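Local coordinates for ketosynthase (Streptomyces sp. MSC090213JE08, PDB 6KXD), which probably catalyses the decarboxylative condensation of malonyl-ACP with an acyl chain as the ketosynthase of the ishigamide ketosynthase/chain length factor of a highly reducing type II polyketide synthase, at residues T13-I18 with M88-A93; I107-T111 with L148-A153. All coordinates share one frame. Residue numbers count along the deposited sequence, not the author numbering.

Contact 1: residues T13-I18 with M88-A93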
ATOM      1  N   THR A  13      18.060   6.824 -11.440  1.00 49.99           N
ATOM      2  CA  THR A  13      18.328   7.619 -12.623  1.00 58.36           C
ATOM      3  C   THR A  13      17.422   8.843 -12.737  1.00 54.54           C
ATOM      4  O   THR A  13      17.676   9.700 -13.581  1.00 55.56           O
ATOM      5  CB  THR A  13      18.212   6.747 -13.871  1.00 60.49           C
ATOM      6  OG1 THR A  13      16.928   6.131 -13.843  1.00 52.63           O
ATOM      7  CG2 THR A  13      19.289   5.689 -13.910  1.00 65.17           C
ATOM      8  N   GLY A  14      16.357   8.943 -11.933  1.00 46.06           N
ATOM      9  CA  GLY A  14      15.484  10.110 -12.021  1.00 44.47           C
ATOM     10  C   GLY A  14      14.791  10.389 -10.703  1.00 51.29           C
ATOM     11  O   GLY A  14      14.475   9.460  -9.967  1.00 48.81           O
ATOM     12  N   PHE A  15      14.621  11.675 -10.400  1.00 45.00           N
ATOM     13  CA  PHE A  15      13.901  12.147  -9.244  1.00 47.21           C
ATOM     14  C   PHE A  15      12.850  13.143  -9.683  1.00 50.03           C
ATOM     15  O   PHE A  15      13.136  14.072 -10.448  1.00 53.75           O
ATOM     16  CB  PHE A  15      14.802  12.886  -8.247  1.00 47.35           C
ATOM     17  CG  PHE A  15      15.906  12.075  -7.619  1.00 51.16           C
ATOM     18  CD1 PHE A  15      15.729  10.739  -7.309  1.00 51.79           C
ATOM     19  CD2 PHE A  15      17.113  12.673  -7.274  1.00 53.07           C
ATOM     20  CE1 PHE A  15      16.738  10.009  -6.704  1.00 55.49           C
ATOM     21  CE2 PHE A  15      18.112  11.950  -6.647  1.00 57.64           C
ATOM     22  CZ  PHE A  15      17.925  10.617  -6.364  1.00 56.00           C
ATOM     23  N   GLY A  16      11.638  12.944  -9.190  1.00 42.58           N
ATOM     24  CA  GLY A  16      10.592  13.877  -9.351  1.00 42.98           C
ATOM     25  C   GLY A  16      10.095  14.303  -7.990  1.00 49.24           C
ATOM     26  O   GLY A  16       9.839  13.444  -7.160  1.00 45.23           O
ATOM     27  N   VAL A  17       9.901  15.611  -7.806  1.00 45.73           N
ATOM     28  CA  VAL A  17       9.590  16.202  -6.494  1.00 46.12           C
ATOM     29  C   VAL A  17       8.552  17.313  -6.645  1.00 47.33           C
ATOM     30  O   VAL A  17       8.778  18.277  -7.394  1.00 46.39           O
ATOM     31  CB  VAL A  17      10.848  16.777  -5.810  1.00 42.90           C
ATOM     32  CG1 VAL A  17      10.474  17.401  -4.462  1.00 46.37           C
ATOM     33  CG2 VAL A  17      11.958  15.761  -5.656  1.00 48.17           C
ATOM     34  N   ILE A  18       7.468  17.182  -5.880  1.00 43.29           N
ATOM     35  CA  ILE A  18       6.475  18.161  -5.568  1.00 43.50           C
ATOM     36  C   ILE A  18       6.473  18.290  -4.054  1.00 51.83           C
ATOM     37  O   ILE A  18       6.016  17.385  -3.392  1.00 49.89           O
ATOM     38  CB  ILE A  18       5.063  17.742  -6.005  1.00 52.16           C
ATOM     39  CG1 ILE A  18       4.933  17.486  -7.509  1.00 55.46           C
ATOM     40  CG2 ILE A  18       4.062  18.767  -5.524  1.00 50.64           C
ATOM     41  CD1 ILE A  18       4.753  18.738  -8.315  1.00 64.04           C
ATOM     42  N   MET A  88       8.072  14.475 -13.867  1.00 47.93           N
ATOM     43  CA  MET A  88       9.349  15.069 -13.563  1.00 47.89           C
ATOM     44  C   MET A  88      10.442  14.014 -13.464  1.00 49.32           C
ATOM     45  O   MET A  88      11.542  14.221 -13.905  1.00 46.04           O
ATOM     46  CB  MET A  88       9.311  15.816 -12.233  1.00 48.66           C
ATOM     47  CG  MET A  88       8.535  17.062 -12.305  1.00 56.95           C
ATOM     48  SD  MET A  88       8.653  17.883 -10.696  1.00 59.36           S
ATOM     49  CE  MET A  88       6.910  18.185 -10.489  1.00 53.49           C
ATOM     50  N   ALA A  89      10.129  12.885 -12.817  1.00 44.02           N
ATOM     51  CA  ALA A  89      11.123  11.908 -12.561  1.00 43.01           C
ATOM     52  C   ALA A  89      11.573  11.278 -13.883  1.00 41.61           C
ATOM     53  O   ALA A  89      12.758  11.024 -14.040  1.00 47.90           O
ATOM     54  CB  ALA A  89      10.595  10.855 -11.629  1.00 44.70           C
ATOM     55  N   VAL A  90      10.625  10.972 -14.769  1.00 47.29           N
ATOM     56  CA  VAL A  90      11.005  10.334 -16.009  1.00 48.59           C
ATOM     57  C   VAL A  90      11.719  11.370 -16.896  1.00 47.85           C
ATOM     58  O   VAL A  90      12.752  11.036 -17.489  1.00 53.98           O
ATOM     59  CB  VAL A  90       9.856   9.606 -16.717  1.00 50.16           C
ATOM     60  CG1 VAL A  90       9.352   8.441 -15.878  1.00 54.02           C
ATOM     61  CG2 VAL A  90       8.718  10.511 -17.137  1.00 49.74           C
ATOM     62  N   ASP A  91      11.258  12.617 -16.858  1.00 49.88           N
ATOM     63  CA  ASP A  91      12.007  13.752 -17.475  1.00 56.00           C
ATOM     64  C   ASP A  91      13.451  13.718 -16.957  1.00 56.86           C
ATOM     65  O   ASP A  91      14.415  13.637 -17.737  1.00 57.29           O
ATOM     66  CB  ASP A  91      11.284  15.083 -17.224  1.00 57.88           C
ATOM     67  CG  ASP A  91       9.999  15.228 -18.024  1.00 57.31           C
ATOM     68  OD1 ASP A  91       9.790  14.411 -18.926  1.00 56.98           O
ATOM     69  OD2 ASP A  91       9.210  16.146 -17.728  1.00 66.94           O
ATOM     70  N   ASP A  92      13.589  13.723 -15.629  1.00 52.47           N
ATOM     71  CA  ASP A  92      14.875  13.775 -14.956  1.00 50.69           C
ATOM     72  C   ASP A  92      15.706  12.546 -15.308  1.00 52.53           C
ATOM     73  O   ASP A  92      16.922  12.594 -15.237  1.00 57.22           O
ATOM     74  CB  ASP A  92      14.713  13.853 -13.434  1.00 56.07           C
ATOM     75  CG  ASP A  92      16.016  14.111 -12.696  1.00 62.09           C
ATOM     76  OD1 ASP A  92      16.578  15.221 -12.862  1.00 59.75           O
ATOM     77  OD2 ASP A  92      16.459  13.206 -11.969  1.00 56.69           O
ATOM     78  N   ALA A  93      15.059  11.434 -15.676  1.00 50.20           N
ATOM     79  CA  ALA A  93      15.818  10.243 -15.990  1.00 50.27           C
ATOM     80  C   ALA A  93      16.229  10.225 -17.473  1.00 53.04           C
ATOM     81  O   ALA A  93      16.990   9.364 -17.850  1.00 55.39           O
ATOM     82  CB  ALA A  93      15.032   9.011 -15.638  1.00 50.07           C
TER

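Contact 2: residues I107-T111 with L148-A153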
ATOM      1  N   ILE A 107       5.228   0.393 -11.061  1.00 37.31           N
ATOM      2  CA  ILE A 107       4.921   1.717 -10.560  1.00 36.54           C
ATOM      3  C   ILE A 107       4.306   1.521  -9.186  1.00 36.13           C
ATOM      4  O   ILE A 107       3.271   0.931  -9.082  1.00 37.56           O
ATOM      5  CB  ILE A 107       3.954   2.458 -11.486  1.00 39.18           C
ATOM      6  CG1 ILE A 107       4.541   2.656 -12.881  1.00 41.66           C
ATOM      7  CG2 ILE A 107       3.514   3.769 -10.844  1.00 41.63           C
ATOM      8  CD1 ILE A 107       3.564   3.297 -13.840  1.00 42.32           C
ATOM      9  N   THR A 108       4.992   1.989  -8.168  1.00 38.26           N
ATOM     10  CA  THR A 108       4.563   1.731  -6.811  1.00 35.93           C
ATOM     11  C   THR A 108       4.688   3.050  -6.060  1.00 37.45           C
ATOM     12  O   THR A 108       5.780   3.629  -5.995  1.00 40.11           O
ATOM     13  CB  THR A 108       5.297   0.512  -6.254  1.00 46.41           C
ATOM     14  OG1 THR A 108       4.924   0.336  -4.888  1.00 55.23           O
ATOM     15  CG2 THR A 108       6.789   0.645  -6.381  1.00 50.95           C
ATOM     16  N   VAL A 109       3.507   3.540  -5.664  1.00 38.26           N
ATOM     17  CA  VAL A 109       3.304   4.782  -5.015  1.00 37.25           C
ATOM     18  C   VAL A 109       2.786   4.479  -3.617  1.00 36.05           C
ATOM     19  O   VAL A 109       1.778   3.834  -3.451  1.00 37.18           O
ATOM     20  CB  VAL A 109       2.309   5.687  -5.751  1.00 42.82           C
ATOM     21  CG1 VAL A 109       2.138   6.984  -4.990  1.00 47.55           C
ATOM     22  CG2 VAL A 109       2.763   5.969  -7.175  1.00 48.42           C
ATOM     23  N   GLY A 110       3.472   5.033  -2.639  1.00 36.83           N
ATOM     24  CA  GLY A 110       3.054   4.940  -1.265  1.00 38.94           C
ATOM     25  C   GLY A 110       2.069   6.034  -0.935  1.00 38.39           C
ATOM     26  O   GLY A 110       2.139   7.111  -1.496  1.00 39.40           O
ATOM     27  N   THR A 111       1.175   5.787   0.018  1.00 38.92           N
ATOM     28  CA  THR A 111       0.303   6.821   0.508  1.00 39.03           C
ATOM     29  C   THR A 111      -0.175   6.511   1.921  1.00 41.56           C
ATOM     30  O   THR A 111      -0.290   5.342   2.297  1.00 41.56           O
ATOM     31  CB  THR A 111      -0.919   7.034  -0.392  1.00 39.27           C
ATOM     32  OG1 THR A 111      -1.384   8.343  -0.070  1.00 38.99           O
ATOM     33  CG2 THR A 111      -2.044   6.062  -0.170  1.00 38.60           C
ATOM     34  N   LEU A 148      -3.663   6.020  -7.348  1.00 35.39           N
ATOM     35  CA  LEU A 148      -2.484   6.802  -7.342  1.00 39.52           C
ATOM     36  C   LEU A 148      -1.405   6.211  -8.237  1.00 40.77           C
ATOM     37  O   LEU A 148      -0.595   6.959  -8.779  1.00 40.14           O
ATOM     38  CB  LEU A 148      -1.912   6.901  -5.931  1.00 40.44           C
ATOM     39  CG  LEU A 148      -2.814   7.555  -4.891  1.00 45.30           C
ATOM     40  CD1 LEU A 148      -2.070   7.664  -3.569  1.00 46.68           C
ATOM     41  CD2 LEU A 148      -3.277   8.920  -5.357  1.00 46.51           C
ATOM     42  N   SER A 149      -1.370   4.874  -8.337  1.00 38.12           N
ATOM     43  CA  SER A 149      -0.400   4.173  -9.136  1.00 37.05           C
ATOM     44  C   SER A 149      -0.840   4.087 -10.580  1.00 38.14           C
ATOM     45  O   SER A 149      -0.035   4.334 -11.456  1.00 40.79           O
ATOM     46  CB  SER A 149      -0.134   2.779  -8.530  1.00 39.16           C
ATOM     47  OG  SER A 149       0.803   2.961  -7.498  1.00 53.12           O
ATOM     48  N   THR A 150      -2.100   3.746 -10.785  1.00 38.98           N
ATOM     49  CA  THR A 150      -2.628   3.499 -12.130  1.00 39.71           C
ATOM     50  C   THR A 150      -2.652   4.797 -12.954  1.00 43.55           C
ATOM     51  O   THR A 150      -2.404   4.756 -14.161  1.00 39.48           O
ATOM     52  CB  THR A 150      -4.013   2.850 -12.125  1.00 40.17           C
ATOM     53  OG1 THR A 150      -4.994   3.680 -11.491  1.00 41.62           O
ATOM     54  CG2 THR A 150      -3.963   1.464 -11.511  1.00 42.97           C
ATOM     55  N   VAL A 151      -2.915   5.954 -12.330  1.00 38.72           N
ATOM     56  CA  VAL A 151      -2.966   7.192 -13.137  1.00 41.20           C
ATOM     57  C   VAL A 151      -1.595   7.535 -13.714  1.00 39.24           C
ATOM     58  O   VAL A 151      -1.555   8.211 -14.729  1.00 42.07           O
ATOM     59  CB  VAL A 151      -3.517   8.409 -12.384  1.00 40.82           C
ATOM     60  CG1 VAL A 151      -5.001   8.294 -12.161  1.00 44.45           C
ATOM     61  CG2 VAL A 151      -2.736   8.651 -11.102  1.00 42.83           C
ATOM     62  N   ILE A 152      -0.505   7.206 -13.013  1.00 37.07           N
ATOM     63  CA  ILE A 152       0.815   7.413 -13.522  1.00 38.27           C
ATOM     64  C   ILE A 152       0.959   6.612 -14.811  1.00 40.69           C
ATOM     65  O   ILE A 152       1.525   7.127 -15.776  1.00 40.36           O
ATOM     66  CB  ILE A 152       1.909   7.026 -12.539  1.00 35.93           C
ATOM     67  CG1 ILE A 152       1.873   7.968 -11.332  1.00 39.45           C
ATOM     68  CG2 ILE A 152       3.253   6.995 -13.245  1.00 40.08           C
ATOM     69  CD1 ILE A 152       2.720   7.549 -10.203  1.00 39.37           C
ATOM     70  N   ALA A 153       0.496   5.359 -14.776  1.00 39.18           N
ATOM     71  CA  ALA A 153       0.644   4.519 -15.959  1.00 39.30           C
ATOM     72  C   ALA A 153      -0.144   5.170 -17.097  1.00 40.63           C
ATOM     73  O   ALA A 153       0.288   5.177 -18.285  1.00 41.04           O
ATOM     74  CB  ALA A 153       0.208   3.101 -15.710  1.00 39.10           C
TER

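Contact 1: residues T13-I18 with M88-A93
M88 lays its side chain along the backbone of strand 13-18: its CB is 3.7 Å from G16 CA and its SD 3.3 Å from V17 O, and it gives the largest buried share of any residue here. The axes come within 5.5 Å at 147°, so helix 88-93 runs roughly antiparallel to the strand and almost on its backbone. Two glycines allow this. G16 CA lies 3.8 Å from A89 CA and G14 CA 4.0 Å from A93 CA; an ideal CB on G14 would fall 2.2 Å from A89 O, and one on G16 2.7 Å from A89 N, both clashes. With small alanines opposite, CA-H...O contacts form, A93 CA to T13 O at 3.1 Å and G14 CA to A89 O at 3.5 Å. D92 OD2 accepts a hydrogen bond from F15 N (2.9 Å, 154° at the hydrogen) and a second from H254, whose ring stacks on F15. On the far face of the strand, F15 and V17 pack against helix 341-355. The strand thus offers mainly its backbone, which the helix meets with its own backbone at the glycines and with the side chains of M88, A89 and D92, one carboxylate oxygen of D92 joining helix, strand and H254.

Contact 2: residues I107-T111 with L148-A153
This is strand-on-helix packing in the N-terminal half of the thiolase-like fold, where strand 105-110 of the large mixed sheet is covered by helix 147-156. The short axes approach to 7.6 Å at 139°, and the closest CA pair, V109 with S149, is 5.6 Å apart, a separation filled by side chains. Strand alternation decides which residues take part: I107 and V109 direct their CA-to-CB bonds at the helix, whereas T108 points away and its OG1 is hydrogen-bonded to T164 O in strand 161-166. I107 is the most heavily covered residue. Its CD1 sits 3.8 Å from both I152 CG2 and A153 CB, so the isoleucine end spans successive helix positions. V109 follows with CG2 3.4 Å from I152 CD1 and CG1 4.2 Å from L148 CB, and T111 CB meets L148 CD1 at 3.4 Å. L148 and I152, one helical turn apart, thus present the same face to the strand. S149 brings OG to 3.3 Å from V109 N and 3.6 Å from I107 O; that hydroxyl is hydrogen-bonded to T165 OG1, which ties the helix to the adjacent parallel strand 161-166. Beyond this interface, L148 and I152 also touch helix 77-93, while T150 OG1 hydrogen-bonds D363 O of the other chain of the assembly, and A153 packs on V259 of that chain. Branched aliphatic side chains supply most of the interface, so dispersion and exclusion of water dominate it, and the buried S149 hydroxyl finds its polar partner in the sheet.

In the fold
Both segments of contact 1 precede those of contact 2 in the sequence, and all four belong to the N-terminal beta-ketoacyl synthase domain. The centres lie 14 Å apart and the nearest atoms about 7 Å, without touching. Both strands belong to one mixed sheet: 10-19 pairs with 234-242, which pairs with 191-198, which pairs with 105-110. Helix 77-93 bridges the sites, supplying one side of contact 1 while its A78 and A86 touch L148 and I152 of contact 2, so helices 77-93 and 147-156 pack side by side on the sheet. This layering is consistent with the thiolase-like architecture, and helix 147-156 also contacts the neighbouring chain through T150 and A153.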